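Local coordinates for protein CT_858 (Chlamydia trachomatis, PDB 3DOR) that probably acts as a serine-type endopeptidase, a secreted chlamydial protease whose mature form is a dimer, at residues L396-N401 with Y405-Q410. Residues are numbered along the deposited sequence; the frame is centred on the assembly and turned at random.
Sequences LALGDN and YTVDLQ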
loop_
_atom_site.group_PDB
_atom_site.type_symbol
_atom_site.label_atom_id
_atom_site.label_comp_id
_atom_site.label_asym_id
_atom_site.label_seq_id
_atom_site.Cartn_x
_atom_site.Cartn_y
_atom_site.Cartn_z
ATOM N N LEU B 396 -17.060 20.802 -3.450
ATOM C CA LEU B 396 -17.758 19.676 -2.834
ATOM C C LEU B 396 -17.140 18.344 -3.261
ATOM O O LEU B 396 -16.953 17.435 -2.446
ATOM C CB LEU B 396 -19.244 19.694 -3.209
ATOM C CG LEU B 396 -20.051 18.470 -2.759
ATOM C CD1 LEU B 396 -19.831 18.219 -1.269
ATOM C CD2 LEU B 396 -21.531 18.689 -3.051
ATOM N N ALA B 397 -16.816 18.229 -4.540
ATOM C CA ALA B 397 -16.237 16.999 -5.059
ATOM C C ALA B 397 -14.765 16.779 -4.690
ATOM O O ALA B 397 -14.341 15.652 -4.416
ATOM C CB ALA B 397 -16.395 16.968 -6.581
ATOM N N LEU B 398 -13.997 17.861 -4.660
ATOM C CA LEU B 398 -12.566 17.775 -4.396
ATOM C C LEU B 398 -12.086 18.280 -3.043
ATOM O O LEU B 398 -10.996 17.920 -2.596
ATOM C CB LEU B 398 -11.830 18.526 -5.506
ATOM C CG LEU B 398 -12.101 17.973 -6.900
ATOM C CD1 LEU B 398 -11.671 18.964 -7.975
ATOM C CD2 LEU B 398 -11.369 16.653 -7.043
ATOM N N GLY B 399 -12.903 19.102 -2.391
ATOM C CA GLY B 399 -12.519 19.677 -1.111
ATOM C C GLY B 399 -12.177 21.128 -1.400
ATOM O O GLY B 399 -12.019 21.492 -2.567
ATOM N N ASP B 400 -12.067 21.962 -0.369
ATOM C CA ASP B 400 -11.751 23.369 -0.588
ATOM C C ASP B 400 -10.358 23.553 -1.182
ATOM O O ASP B 400 -10.091 24.548 -1.850
ATOM C CB ASP B 400 -11.874 24.168 0.715
ATOM C CG ASP B 400 -13.324 24.287 1.201
ATOM O OD1 ASP B 400 -14.254 24.192 0.369
ATOM O OD2 ASP B 400 -13.526 24.497 2.417
ATOM N N ASN B 401 -9.468 22.600 -0.934
ATOM C CA ASN B 401 -8.127 22.673 -1.491
ATOM C C ASN B 401 -7.517 21.288 -1.537
ATOM O O ASN B 401 -7.902 20.406 -0.770
ATOM C CB ASN B 401 -7.228 23.595 -0.662
ATOM C CG ASN B 401 -6.966 23.057 0.728
ATOM O OD1 ASN B 401 -7.472 23.590 1.714
ATOM N ND2 ASN B 401 -6.180 21.983 0.815
ATOM N N TYR B 405 -3.525 23.522 -2.410
ATOM C CA TYR B 405 -3.896 24.185 -3.655
ATOM C C TYR B 405 -5.394 24.453 -3.729
ATOM O O TYR B 405 -6.210 23.536 -3.622
ATOM C CB TYR B 405 -3.453 23.366 -4.862
ATOM C CG TYR B 405 -3.435 24.173 -6.139
ATOM C CD1 TYR B 405 -2.317 24.926 -6.492
ATOM C CD2 TYR B 405 -4.537 24.188 -6.991
ATOM C CE1 TYR B 405 -2.293 25.676 -7.671
ATOM C CE2 TYR B 405 -4.526 24.938 -8.177
ATOM C CZ TYR B 405 -3.401 25.678 -8.507
ATOM O OH TYR B 405 -3.389 26.419 -9.664
ATOM N N THR B 406 -5.742 25.720 -3.925
ATOM C CA THR B 406 -7.136 26.145 -3.976
ATOM C C THR B 406 -7.948 25.463 -5.071
ATOM O O THR B 406 -7.554 25.474 -6.238
ATOM C CB THR B 406 -7.230 27.673 -4.164
ATOM O OG1 THR B 406 -6.471 28.334 -3.137
ATOM C CG2 THR B 406 -8.692 28.122 -4.092
ATOM N N VAL B 407 -9.081 24.870 -4.693
ATOM C CA VAL B 407 -9.939 24.190 -5.660
ATOM C C VAL B 407 -10.882 25.166 -6.361
ATOM O O VAL B 407 -11.528 26.003 -5.725
ATOM C CB VAL B 407 -10.752 23.044 -5.003
ATOM C CG1 VAL B 407 -11.841 22.541 -5.959
ATOM C CG2 VAL B 407 -9.806 21.892 -4.650
ATOM N N ASP B 408 -10.945 25.018 -7.680
ATOM C CA ASP B 408 -11.734 25.860 -8.578
ATOM C C ASP B 408 -12.456 25.019 -9.616
ATOM O O ASP B 408 -12.262 23.816 -9.688
ATOM C CB ASP B 408 -10.781 26.787 -9.343
ATOM C CG ASP B 408 -11.089 28.222 -9.124
ATOM O OD1 ASP B 408 -10.372 29.076 -9.687
ATOM O OD2 ASP B 408 -12.055 28.492 -8.382
ATOM N N LEU B 409 -13.271 25.672 -10.438
ATOM C CA LEU B 409 -13.947 24.980 -11.524
ATOM C C LEU B 409 -12.792 24.718 -12.502
ATOM O O LEU B 409 -12.742 23.693 -13.181
ATOM C CB LEU B 409 -14.982 25.893 -12.190
ATOM C CG LEU B 409 -16.341 25.313 -12.615
ATOM C CD1 LEU B 409 -16.899 26.184 -13.731
ATOM C CD2 LEU B 409 -16.214 23.868 -13.088
ATOM N N GLN B 410 -11.863 25.668 -12.551
ATOM C CA GLN B 410 -10.688 25.570 -13.413
ATOM C C GLN B 410 -9.926 24.297 -13.071
ATOM O O GLN B 410 -9.448 23.582 -13.951
ATOM C CB GLN B 410 -9.779 26.789 -13.214
ATOM C CG GLN B 410 -8.451 26.721 -13.977
ATOM C CD GLN B 410 -8.630 26.415 -15.463
ATOM O OE1 GLN B 410 -8.967 25.288 -15.850
ATOM N NE2 GLN B 410 -8.410 27.422 -16.303
HETATM O O HOH W 1 -11.658 26.472 -2.964
#
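A small antiparallel beta hairpin, strands 401-402 and 405-406, joins the end of one helix to the start of the next, and Asn401 and Thr406 face each other in it as a non-hydrogen-bonded pair. Asn401 CA and Thr406 CA lie 4.4 Å apart, and both side chains leave on the same face of the ribbon. One residue further from the turn, Val407 N donates to Asp400 O over 3.0 Å. The N-H points almost straight at the oxygen (167°), yet the nitrogen stands 39° out of the carbonyl plane, above it. A water gives a second hydrogen bond to Asp400 O and another to Val407 O, so the Asp400 oxygen accepts twice and the two carbonyls are bridged where the strands part.

Val407 has the largest buried share of the contact. With CG1 anti to its backbone N (chi1 168°), Val407 places CG2 beside that nitrogen. Val407 CG2 comes within 3.1 Å of Gly399 O, a close approach, and it also reaches Asn401 CA. Val407 CG1 and Val407 CG2 each lie 4.0 Å from Leu398 CB, and the two side chains cross nearly at right angles. Gly399, the first residue past the helix, has a positive phi, a backbone conformation that glycine adopts readily, and the chain turns there from helix 391-398 into the hairpin.

Leu398 closes helix 391-398 and extends the apolar packing to Trp381 of helix 372-384 and Leu415 of helix 409-428. Asn391 OD1 accepts from Leu409 N, tying the beginnings of helices 391-398 and 409-428, while Tyr405 OH bonds His446 N beside strand 444-445.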